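PDB 1L1L: ribonucleoside triphosphate reductase from Lactobacillus leichmannii, which reduces ribonucleoside triphosphates to 2'-deoxyribonucleoside triphosphates with adenosylcobalamin as radical-generating cofactor, under allosteric control and as a monomer. Local coordinates for residues 33-37 and 101-106; 56-60 and 82-86; 62-66 and 532-536; 595-599 and 684-688. One frame throughout, in Å; residues are numbered along the deposited sequence.

Interaction 1 (33-37 and 101-106)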
loop_
_atom_site.group_PDB
_atom_site.type_symbol
_atom_site.label_atom_id
_atom_site.label_comp_id
_atom_site.label_asym_id
_atom_site.label_seq_id
_atom_site.Cartn_x
_atom_site.Cartn_y
_atom_site.Cartn_z
ATOM N N ARG A 33 -1.734 13.897 12.940
ATOM C CA ARG A 33 -0.363 13.438 12.926
ATOM C C ARG A 33 -0.023 12.625 11.682
ATOM O O ARG A 33 1.070 12.075 11.598
ATOM C CB ARG A 33 -0.093 12.616 14.189
ATOM C CG ARG A 33 -0.928 11.356 14.277
ATOM C CD ARG A 33 -0.740 10.646 15.615
ATOM N NE ARG A 33 0.673 10.427 15.928
ATOM C CZ ARG A 33 1.114 9.485 16.757
ATOM N NH1 ARG A 33 0.252 8.671 17.356
ATOM N NH2 ARG A 33 2.415 9.359 16.986
ATOM N N THR A 34 -0.933 12.569 10.709
ATOM C CA THR A 34 -0.692 11.785 9.500
ATOM C C THR A 34 -0.914 12.473 8.157
ATOM O O THR A 34 -0.126 12.292 7.224
ATOM C CB THR A 34 -1.566 10.517 9.470
ATOM O OG1 THR A 34 -1.569 9.904 10.762
ATOM C CG2 THR A 34 -1.028 9.524 8.430
ATOM N N TYR A 35 -1.991 13.243 8.040
ATOM C CA TYR A 35 -2.291 13.891 6.764
ATOM C C TYR A 35 -2.292 15.414 6.748
ATOM O O TYR A 35 -2.386 16.015 5.675
ATOM C CB TYR A 35 -3.637 13.388 6.242
ATOM C CG TYR A 35 -3.727 11.889 6.185
ATOM C CD1 TYR A 35 -4.661 11.207 6.962
ATOM C CD2 TYR A 35 -2.851 11.142 5.387
ATOM C CE1 TYR A 35 -4.726 9.821 6.957
ATOM C CE2 TYR A 35 -2.906 9.748 5.375
ATOM C CZ TYR A 35 -3.849 9.098 6.165
ATOM O OH TYR A 35 -3.932 7.723 6.174
ATOM N N ALA A 36 -2.184 16.037 7.917
ATOM C CA ALA A 36 -2.173 17.493 7.995
ATOM C C ALA A 36 -0.779 18.027 7.665
ATOM O O ALA A 36 0.164 17.849 8.443
ATOM C CB ALA A 36 -2.600 17.953 9.393
ATOM N N ARG A 37 -0.642 18.672 6.509
ATOM C CA ARG A 37 0.656 19.215 6.116
ATOM C C ARG A 37 0.972 20.486 6.895
ATOM O O ARG A 37 0.063 21.170 7.380
ATOM C CB ARG A 37 0.682 19.518 4.614
ATOM C CG ARG A 37 0.480 18.301 3.724
ATOM C CD ARG A 37 0.566 18.672 2.247
ATOM N NE ARG A 37 1.910 19.077 1.838
ATOM C CZ ARG A 37 2.949 18.247 1.713
ATOM N NH1 ARG A 37 2.815 16.947 1.966
ATOM N NH2 ARG A 37 4.128 18.718 1.330
ATOM N N LEU A 101 -4.418 11.892 0.384
ATOM C CA LEU A 101 -4.711 12.872 1.427
ATOM C C LEU A 101 -3.475 13.668 1.805
ATOM O O LEU A 101 -3.561 14.848 2.167
ATOM C CB LEU A 101 -5.291 12.211 2.687
ATOM C CG LEU A 101 -6.662 11.541 2.601
ATOM C CD1 LEU A 101 -7.037 10.937 3.937
ATOM C CD2 LEU A 101 -7.716 12.582 2.172
ATOM N N TRP A 102 -2.316 13.034 1.701
ATOM C CA TRP A 102 -1.076 13.697 2.062
ATOM C C TRP A 102 -0.423 14.533 0.971
ATOM O O TRP A 102 0.219 15.535 1.275
ATOM C CB TRP A 102 -0.064 12.647 2.572
ATOM C CG TRP A 102 1.303 13.199 2.882
ATOM C CD1 TRP A 102 2.445 13.027 2.146
ATOM C CD2 TRP A 102 1.667 14.010 4.006
ATOM N NE1 TRP A 102 3.499 13.679 2.748
ATOM C CE2 TRP A 102 3.049 14.292 3.889
ATOM C CE3 TRP A 102 0.961 14.530 5.103
ATOM C CZ2 TRP A 102 3.739 15.071 4.828
ATOM C CZ3 TRP A 102 1.650 15.308 6.038
ATOM C CH2 TRP A 102 3.025 15.568 5.891
ATOM N N ILE A 103 -0.600 14.151 -0.292
ATOM C CA ILE A 103 0.076 14.864 -1.373
ATOM C C ILE A 103 -0.789 15.466 -2.491
ATOM O O ILE A 103 -0.296 16.240 -3.306
ATOM C CB ILE A 103 1.146 13.932 -2.017
ATOM C CG1 ILE A 103 2.374 14.743 -2.425
ATOM C CG2 ILE A 103 0.561 13.195 -3.215
ATOM C CD1 ILE A 103 3.214 15.190 -1.251
ATOM N N SER A 104 -2.065 15.111 -2.534
ATOM C CA SER A 104 -2.957 15.622 -3.570
ATOM C C SER A 104 -3.089 17.144 -3.464
ATOM O O SER A 104 -3.428 17.671 -2.401
ATOM C CB SER A 104 -4.334 14.957 -3.435
ATOM O OG SER A 104 -5.189 15.280 -4.517
ATOM N N GLY A 105 -2.799 17.839 -4.564
ATOM C CA GLY A 105 -2.913 19.288 -4.594
ATOM C C GLY A 105 -1.732 20.053 -4.029
ATOM O O GLY A 105 -1.825 21.261 -3.812
ATOM N N THR A 106 -0.620 19.361 -3.795
ATOM C CA THR A 106 0.572 19.999 -3.243
ATOM C C THR A 106 1.581 20.356 -4.326
ATOM O O THR A 106 1.493 19.881 -5.455
ATOM C CB THR A 106 1.285 19.086 -2.226
ATOM O OG1 THR A 106 1.714 17.891 -2.885
ATOM C CG2 THR A 106 0.356 18.728 -1.093
#
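One face of the Trp102 indole is covered by Arg37, whose NH1 lies 3.3 Å from Trp102 CE2, while carbonyl oxygens of residues 34-36 gather about the six-membered ring: Ala36 O at the edge near CZ3, Thr34 O and Tyr35 O by CE3. Tyr35 has its own ring between two aliphatic groups, Leu101 CD1 over one face, 4.0 Å from the ring centroid, and Thr34 CG2 of its own segment over the opposite one. The guanidinium of Arg37 takes the methyl CG2 of Thr106 over one face, with Arg37 NE 3.3 Å from that methyl.

Arg37 meets the Trp102 indole twice. Its CG makes a CH-pi contact with the six-membered ring, and its CZ, 4.8 Å from the centroid of that ring, a cation-pi contact. The planes are 65° apart, so this is no flat stack. In a separate backbone contact, a bend at chi3 (68°) turns the end of the arginine back to Trp102 O, which receives a hydrogen bond of 3.0 Å from Arg37 NH1, bent to 136° at the hydrogen.

The loop after helix 27-32 is thus set against the C-terminal end of helix 98-103 in the ribonucleotide reductase alpha domain. Helix 551-557 packs on Tyr35 and Leu101. Placed over indole pi density and beside a carbonyl at the helix C terminus, the negative end of the helix dipole, the arginine charge would probably be stabilised by both.

Interaction 2 (56-60 and 82-86)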
loop_
_atom_site.group_PDB
_atom_site.type_symbol
_atom_site.label_atom_id
_atom_site.label_comp_id
_atom_site.label_asym_id
_atom_site.label_seq_id
_atom_site.Cartn_x
_atom_site.Cartn_y
_atom_site.Cartn_z
ATOM N N VAL A 56 -9.240 17.700 -3.119
ATOM C CA VAL A 56 -10.307 17.762 -4.112
ATOM C C VAL A 56 -9.891 18.582 -5.325
ATOM O O VAL A 56 -10.087 18.158 -6.464
ATOM C CB VAL A 56 -11.584 18.382 -3.508
ATOM C CG1 VAL A 56 -12.627 18.633 -4.608
ATOM C CG2 VAL A 56 -12.152 17.453 -2.462
ATOM N N GLU A 57 -9.333 19.763 -5.077
ATOM C CA GLU A 57 -8.890 20.641 -6.155
ATOM C C GLU A 57 -7.775 19.988 -6.948
ATOM O O GLU A 57 -7.708 20.105 -8.173
ATOM C CB GLU A 57 -8.406 21.983 -5.594
ATOM C CG GLU A 57 -9.507 23.030 -5.488
ATOM C CD GLU A 57 -9.085 24.284 -4.740
ATOM O OE1 GLU A 57 -7.945 24.762 -4.929
ATOM O OE2 GLU A 57 -9.919 24.805 -3.969
ATOM N N GLY A 58 -6.891 19.297 -6.237
ATOM C CA GLY A 58 -5.794 18.634 -6.906
ATOM C C GLY A 58 -6.265 17.560 -7.866
ATOM O O GLY A 58 -5.672 17.383 -8.928
ATOM N N ASN A 59 -7.326 16.844 -7.510
ATOM C CA ASN A 59 -7.829 15.771 -8.365
ATOM C C ASN A 59 -8.661 16.270 -9.545
ATOM O O ASN A 59 -8.481 15.818 -10.677
ATOM C CB ASN A 59 -8.666 14.783 -7.538
ATOM C CG ASN A 59 -9.197 13.618 -8.365
ATOM O OD1 ASN A 59 -10.320 13.655 -8.873
ATOM N ND2 ASN A 59 -8.387 12.571 -8.501
ATOM N N ILE A 60 -9.567 17.205 -9.275
ATOM C CA ILE A 60 -10.440 17.727 -10.329
ATOM C C ILE A 60 -9.669 18.364 -11.493
ATOM O O ILE A 60 -10.030 18.185 -12.661
ATOM C CB ILE A 60 -11.454 18.757 -9.748
ATOM C CG1 ILE A 60 -12.587 19.002 -10.750
ATOM C CG2 ILE A 60 -10.756 20.054 -9.428
ATOM C CD1 ILE A 60 -13.503 17.833 -10.931
ATOM N N ALA A 82 -16.746 18.871 -8.013
ATOM C CA ALA A 82 -15.735 19.049 -6.979
ATOM C C ALA A 82 -16.387 19.423 -5.652
ATOM O O ALA A 82 -15.918 19.033 -4.582
ATOM C CB ALA A 82 -14.756 20.132 -7.398
ATOM N N GLU A 83 -17.471 20.195 -5.721
ATOM C CA GLU A 83 -18.162 20.601 -4.511
ATOM C C GLU A 83 -18.832 19.394 -3.869
ATOM O O GLU A 83 -18.863 19.279 -2.650
ATOM C CB GLU A 83 -19.199 21.695 -4.825
ATOM C CG GLU A 83 -18.592 22.928 -5.449
ATOM C CD GLU A 83 -19.600 24.058 -5.604
ATOM O OE1 GLU A 83 -20.800 23.747 -5.786
ATOM O OE2 GLU A 83 -19.180 25.240 -5.553
ATOM N N ARG A 84 -19.370 18.491 -4.686
ATOM C CA ARG A 84 -20.002 17.283 -4.155
ATOM C C ARG A 84 -18.896 16.421 -3.531
ATOM O O ARG A 84 -19.041 15.868 -2.439
ATOM C CB ARG A 84 -20.664 16.481 -5.277
ATOM C CG ARG A 84 -22.030 16.960 -5.732
ATOM C CD ARG A 84 -22.530 16.052 -6.859
ATOM N NE ARG A 84 -21.876 16.370 -8.125
ATOM C CZ ARG A 84 -21.888 15.585 -9.200
ATOM N NH1 ARG A 84 -22.519 14.415 -9.170
ATOM N NH2 ARG A 84 -21.280 15.980 -10.311
ATOM N N LEU A 85 -17.791 16.324 -4.255
ATOM C CA LEU A 85 -16.652 15.536 -3.811
ATOM C C LEU A 85 -16.207 16.067 -2.452
ATOM O O LEU A 85 -16.063 15.300 -1.504
ATOM C CB LEU A 85 -15.534 15.643 -4.844
ATOM C CG LEU A 85 -14.480 14.537 -4.936
ATOM C CD1 LEU A 85 -15.144 13.171 -5.023
ATOM C CD2 LEU A 85 -13.610 14.799 -6.159
ATOM N N TYR A 86 -16.024 17.382 -2.348
ATOM C CA TYR A 86 -15.611 17.975 -1.086
ATOM C C TYR A 86 -16.574 17.624 0.041
ATOM O O TYR A 86 -16.146 17.275 1.144
ATOM C CB TYR A 86 -15.501 19.497 -1.212
ATOM C CG TYR A 86 -14.995 20.169 0.044
ATOM C CD1 TYR A 86 -15.794 20.272 1.184
ATOM C CD2 TYR A 86 -13.697 20.663 0.107
ATOM C CE1 TYR A 86 -15.303 20.845 2.360
ATOM C CE2 TYR A 86 -13.198 21.238 1.267
ATOM C CZ TYR A 86 -14.000 21.322 2.386
ATOM O OH TYR A 86 -13.478 21.854 3.539
#
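Val56 carries most of this contact, and it does so through apolar packing, each of its two methyls meeting a different part of helix 72-90. With CG1 anti to the backbone N (chi1 172°), that methyl is directed at the turn 82-85, where it lies 3.8 Å from Ala82 CB and 4.2 Å from Leu85 CB. The other methyl, CG2, rests 3.8 Å from Tyr86 CA and also touches Tyr86 CB. One turn further along its helix, Ile60 adds a second contact to the same alanine, CG1 to Ala82 CB at 4.1 Å. These are two consecutive helices of the ribonucleotide reductase alpha domain packed roughly antiparallel, their segments running at 140° to each other with axes 9.9 Å apart at closest approach.

No hydrogen bond joins the two segments. The closest approach is of the methyl Val56 CG1 to the carbonyl Ala82 O, 3.3 Å, an oxygen that already accepts the helical bond from Tyr86 N. Asn59 OD1 only grazes Leu85 CD2; its amide is engaged with helix 436-450, OD1 with Arg449 NE and ND2 with Tyr446 O. Tyr86 OH is bonded to Asp49 O, and helix 9-18 packs against the tyrosine through Phe11, Ile12 and Val15.

Interaction 3 (62-66 and 532-536)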
loop_
_atom_site.group_PDB
_atom_site.type_symbol
_atom_site.label_atom_id
_atom_site.label_comp_id
_atom_site.label_asym_id
_atom_site.label_seq_id
_atom_site.Cartn_x
_atom_site.Cartn_y
_atom_site.Cartn_z
ATOM N N LEU A 62 -7.195 17.541 -12.905
ATOM C CA LEU A 62 -6.474 16.548 -13.686
ATOM C C LEU A 62 -7.282 16.189 -14.929
ATOM O O LEU A 62 -6.724 15.683 -15.907
ATOM C CB LEU A 62 -6.218 15.283 -12.860
ATOM C CG LEU A 62 -5.080 15.341 -11.838
ATOM C CD1 LEU A 62 -5.006 14.000 -11.097
ATOM C CD2 LEU A 62 -3.760 15.634 -12.546
ATOM N N ASP A 63 -8.591 16.442 -14.891
ATOM C CA ASP A 63 -9.448 16.136 -16.035
ATOM C C ASP A 63 -8.742 16.680 -17.278
ATOM O O ASP A 63 -8.420 17.863 -17.356
ATOM C CB ASP A 63 -10.836 16.778 -15.882
ATOM C CG ASP A 63 -11.816 16.299 -16.945
ATOM O OD1 ASP A 63 -11.514 16.458 -18.146
ATOM O OD2 ASP A 63 -12.880 15.754 -16.586
ATOM N N PRO A 64 -8.481 15.809 -18.259
ATOM C CA PRO A 64 -7.799 16.185 -19.501
ATOM C C PRO A 64 -8.495 17.250 -20.359
ATOM O O PRO A 64 -7.832 17.989 -21.083
ATOM C CB PRO A 64 -7.666 14.851 -20.226
ATOM C CG PRO A 64 -8.911 14.143 -19.824
ATOM C CD PRO A 64 -8.994 14.428 -18.343
ATOM N N ARG A 65 -9.821 17.315 -20.282
ATOM C CA ARG A 65 -10.581 18.290 -21.063
ATOM C C ARG A 65 -10.174 19.709 -20.689
ATOM O O ARG A 65 -10.184 20.608 -21.529
ATOM C CB ARG A 65 -12.080 18.091 -20.834
ATOM C CG ARG A 65 -12.643 16.863 -21.508
ATOM C CD ARG A 65 -14.085 16.641 -21.119
ATOM N NE ARG A 65 -14.236 16.369 -19.691
ATOM C CZ ARG A 65 -15.406 16.183 -19.090
ATOM N NH1 ARG A 65 -16.532 16.243 -19.790
ATOM N NH2 ARG A 65 -15.455 15.930 -17.792
ATOM N N LEU A 66 -9.808 19.903 -19.424
ATOM C CA LEU A 66 -9.386 21.213 -18.936
ATOM C C LEU A 66 -8.092 21.662 -19.608
ATOM O O LEU A 66 -7.606 22.766 -19.365
ATOM C CB LEU A 66 -9.179 21.175 -17.418
ATOM C CG LEU A 66 -10.404 20.976 -16.523
ATOM C CD1 LEU A 66 -9.943 20.749 -15.078
ATOM C CD2 LEU A 66 -11.321 22.193 -16.619
ATOM N N TYR A 532 -18.179 8.117 -18.289
ATOM C CA TYR A 532 -17.033 9.022 -18.191
ATOM C C TYR A 532 -15.968 8.706 -19.232
ATOM O O TYR A 532 -15.233 9.589 -19.668
ATOM C CB TYR A 532 -16.425 8.959 -16.782
ATOM C CG TYR A 532 -15.561 10.150 -16.392
ATOM C CD1 TYR A 532 -15.737 11.403 -16.985
ATOM C CD2 TYR A 532 -14.607 10.037 -15.379
ATOM C CE1 TYR A 532 -14.984 12.509 -16.575
ATOM C CE2 TYR A 532 -13.856 11.134 -14.962
ATOM C CZ TYR A 532 -14.046 12.365 -15.561
ATOM O OH TYR A 532 -13.298 13.443 -15.144
ATOM N N SER A 533 -15.878 7.439 -19.617
ATOM C CA SER A 533 -14.903 7.024 -20.617
ATOM C C SER A 533 -15.323 7.619 -21.959
ATOM O O SER A 533 -14.491 8.064 -22.742
ATOM C CB SER A 533 -14.849 5.495 -20.702
ATOM O OG SER A 533 -14.409 4.947 -19.472
ATOM N N LYS A 534 -16.627 7.628 -22.208
ATOM C CA LYS A 534 -17.163 8.189 -23.440
ATOM C C LYS A 534 -16.826 9.681 -23.496
ATOM O O LYS A 534 -16.178 10.150 -24.433
ATOM C CB LYS A 534 -18.682 7.989 -23.482
ATOM C CG LYS A 534 -19.385 8.724 -24.624
ATOM C CD LYS A 534 -18.752 8.375 -25.961
ATOM C CE LYS A 534 -19.399 9.118 -27.124
ATOM N NZ LYS A 534 -18.682 8.807 -28.392
ATOM N N THR A 535 -17.258 10.415 -22.475
ATOM C CA THR A 535 -17.021 11.850 -22.387
ATOM C C THR A 535 -15.560 12.236 -22.612
ATOM O O THR A 535 -15.263 13.182 -23.341
ATOM C CB THR A 535 -17.444 12.391 -21.009
ATOM O OG1 THR A 535 -18.859 12.249 -20.845
ATOM C CG2 THR A 535 -17.065 13.834 -20.882
ATOM N N LEU A 536 -14.652 11.509 -21.969
ATOM C CA LEU A 536 -13.228 11.788 -22.093
ATOM C C LEU A 536 -12.632 11.208 -23.367
ATOM O O LEU A 536 -11.611 11.688 -23.861
ATOM C CB LEU A 536 -12.478 11.228 -20.883
ATOM C CG LEU A 536 -12.829 11.867 -19.543
ATOM C CD1 LEU A 536 -11.952 11.263 -18.455
ATOM C CD2 LEU A 536 -12.613 13.369 -19.626
#
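With CG anti to the backbone N (chi1 -171°), the carboxylate of Asp63 is carried out toward helix 512-536, where Tyr532, its CG likewise anti to the backbone N (chi1 -160°), brings its hydroxyl to meet it. Arg65 folds at chi3, which turns its guanidinium back over its own loop to the same carboxylate.

Tyr532 OH donates to Asp63 OD2 over 2.8 Å, approaching from above the carboxylate plane, with the carboxylate and ring planes 59° apart. Arg65 grips the acid side-on: NE bonds to Asp63 OD1 at 3.1 Å, and NH2 forms the salt bridge to OD2 at 2.8 Å. Both bonds are nearly straight and lie in the guanidinium plane, which fixes the rotation of that group. Tyrosine and arginine reach OD2 from opposite faces of the carboxylate, while OD1 also accepts from Arg65 N, so four donors from the two segments converge on this carboxylate. Such a setting would favour the ionised acid. Tyr532 OH has a further partner in Arg449 NH1 of helix 436-450.

Beside this polar group, Leu536 pushes CD2 into the loop, 3.4 Å from Arg65 NE and 3.8 Å from Pro64 CG. Its other methyl, CD1, sits over the centre of the Tyr532 ring, while Arg65 NH2 lies at the edge of that ring, 3.7 Å from Tyr532 CE1.

Asp63 OD1 bound to the backbone N two residues on is an Asx turn, here leading into the 3-10 segment that starts at Pro64; the turn sets Asp63, whose other oxygen ties the linker between helices 48-60 and 72-90 to the C-terminal end of helix 512-536.

Interaction 4 (595-599 and 684-688)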
loop_
_atom_site.group_PDB
_atom_site.type_symbol
_atom_site.label_atom_id
_atom_site.label_comp_id
_atom_site.label_asym_id
_atom_site.label_seq_id
_atom_site.Cartn_x
_atom_site.Cartn_y
_atom_site.Cartn_z
ATOM N N GLU A 595 -0.193 6.984 30.063
ATOM C CA GLU A 595 0.801 6.242 30.827
ATOM C C GLU A 595 2.051 6.134 29.970
ATOM O O GLU A 595 1.975 6.185 28.741
ATOM C CB GLU A 595 0.279 4.833 31.130
ATOM C CG GLU A 595 0.214 3.957 29.881
ATOM C CD GLU A 595 -0.582 2.683 30.067
ATOM O OE1 GLU A 595 -0.259 1.898 30.997
ATOM O OE2 GLU A 595 -1.529 2.461 29.269
ATOM N N ALA A 596 3.204 5.997 30.613
ATOM C CA ALA A 596 4.440 5.853 29.860
ATOM C C ALA A 596 4.356 4.503 29.137
ATOM O O ALA A 596 3.891 3.517 29.702
ATOM C CB ALA A 596 5.637 5.886 30.810
ATOM N N ASP A 597 4.776 4.473 27.879
ATOM C CA ASP A 597 4.748 3.246 27.084
ATOM C C ASP A 597 5.936 2.399 27.545
ATOM O O ASP A 597 7.041 2.907 27.678
ATOM C CB ASP A 597 4.855 3.613 25.600
ATOM C CG ASP A 597 5.140 2.426 24.702
ATOM O OD1 ASP A 597 4.629 1.312 24.945
ATOM O OD2 ASP A 597 5.879 2.629 23.722
ATOM N N ILE A 598 5.697 1.124 27.808
ATOM C CA ILE A 598 6.772 0.239 28.280
ATOM C C ILE A 598 7.591 -0.398 27.165
ATOM O O ILE A 598 8.663 -0.958 27.420
ATOM C CB ILE A 598 6.215 -0.901 29.172
ATOM C CG1 ILE A 598 5.274 -1.800 28.360
ATOM C CG2 ILE A 598 5.507 -0.317 30.379
ATOM C CD1 ILE A 598 4.526 -2.831 29.187
ATOM N N TYR A 599 7.097 -0.322 25.935
ATOM C CA TYR A 599 7.790 -0.927 24.797
ATOM C C TYR A 599 8.711 0.017 24.032
ATOM O O TYR A 599 9.526 -0.428 23.219
ATOM C CB TYR A 599 6.774 -1.527 23.820
ATOM C CG TYR A 599 5.837 -2.519 24.454
ATOM C CD1 TYR A 599 6.325 -3.680 25.064
ATOM C CD2 TYR A 599 4.465 -2.278 24.496
ATOM C CE1 TYR A 599 5.480 -4.561 25.702
ATOM C CE2 TYR A 599 3.605 -3.150 25.128
ATOM C CZ TYR A 599 4.112 -4.293 25.737
ATOM O OH TYR A 599 3.257 -5.133 26.399
ATOM N N SER A 684 -0.558 -12.600 25.021
ATOM C CA SER A 684 -0.964 -11.794 26.167
ATOM C C SER A 684 0.015 -10.640 26.319
ATOM O O SER A 684 1.146 -10.844 26.746
ATOM C CB SER A 684 -0.959 -12.638 27.447
ATOM O OG SER A 684 -1.394 -11.885 28.567
ATOM N N LEU A 685 -0.406 -9.437 25.946
ATOM C CA LEU A 685 0.461 -8.272 26.075
ATOM C C LEU A 685 0.092 -7.538 27.350
ATOM O O LEU A 685 -1.081 -7.286 27.612
ATOM C CB LEU A 685 0.314 -7.344 24.869
ATOM C CG LEU A 685 1.003 -7.767 23.573
ATOM C CD1 LEU A 685 0.674 -6.781 22.462
ATOM C CD2 LEU A 685 2.501 -7.821 23.794
ATOM N N GLN A 686 1.096 -7.207 28.151
ATOM C CA GLN A 686 0.871 -6.510 29.408
ATOM C C GLN A 686 0.239 -5.132 29.194
ATOM O O GLN A 686 -0.602 -4.701 29.985
ATOM C CB GLN A 686 2.191 -6.384 30.165
ATOM C CG GLN A 686 2.091 -5.693 31.509
ATOM C CD GLN A 686 3.171 -6.166 32.480
ATOM O OE1 GLN A 686 4.314 -6.378 32.090
ATOM N NE2 GLN A 686 2.808 -6.317 33.749
ATOM N N GLN A 687 0.649 -4.448 28.134
ATOM C CA GLN A 687 0.103 -3.129 27.807
ATOM C C GLN A 687 -0.423 -3.209 26.372
ATOM O O GLN A 687 0.131 -2.606 25.452
ATOM C CB GLN A 687 1.201 -2.064 27.923
ATOM C CG GLN A 687 0.692 -0.627 27.942
ATOM C CD GLN A 687 1.814 0.388 28.073
ATOM O OE1 GLN A 687 2.615 0.576 27.157
ATOM N NE2 GLN A 687 1.883 1.045 29.223
ATOM N N ALA A 688 -1.506 -3.959 26.199
ATOM C CA ALA A 688 -2.118 -4.190 24.891
ATOM C C ALA A 688 -2.581 -2.964 24.114
ATOM O O ALA A 688 -3.223 -2.073 24.670
ATOM C CB ALA A 688 -3.294 -5.151 25.049
#
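Two acceptors, Asp597 OD1 and Gln687 OE1, lie only 3.1 Å apart without a hydrogen bond between them, each held by a backbone N-H. Asp597 OD1 accepts from Tyr599 N, the bond that defines an Asx turn by the end of edge strand 593-596 of a four-stranded antiparallel sheet. Gln687 OE1 accepts from Ile598 N at 3.2 Å, the donor tilted from the carbonyl plane. The negative potential of the pair is probably eased by Arg576, which forms a salt bridge with Asp597 OD2.

In Gln687, CG anti to the backbone N (chi1 -166°) and an extended chain beyond it carry the amide to the strand end. There NE2 donates to Ala596 O over 3.2 Å, almost in the amide plane and nearly straight at 169°. The same nitrogen is 2.9 Å from Glu595 OE1; the other carboxylate oxygen of Glu595 is salt-bridged to Arg574 NE.

Ile598 and Tyr599 lie alongside the glutamine and point the other way. Ile598 CD1 packs 3.6 Å from Gln687 CB, and Ile598 CG1 covers the centre of one face of the Tyr599 ring. At the far end of that ring, Tyr599 OH accepts a hydrogen bond from Gln687 N, 3.2 Å long.

Overall arrangement
From the N terminus, the loop at 33-37 opens interaction 1, which closes at 101-106. The helix pair of interaction 2, 56-60 with 82-86, falls wholly within that span, and the two contacts touch where Ser104 packs near Gly58 and Asn59. The linker 62-66 of this pair reaches across 465 residues to helix 512-536, so interaction 3 crosses both earlier contacts; it touches interaction 2 through Ile60 and Leu66. These three tie the N-terminal helices to one another and to a late helix. Interaction 4 follows in series and closes a separate loop of 84 residues, joining the end of edge strand 593-596 to the loop that leads into strand 690-692, the other outermost strand of the same antiparallel sheet.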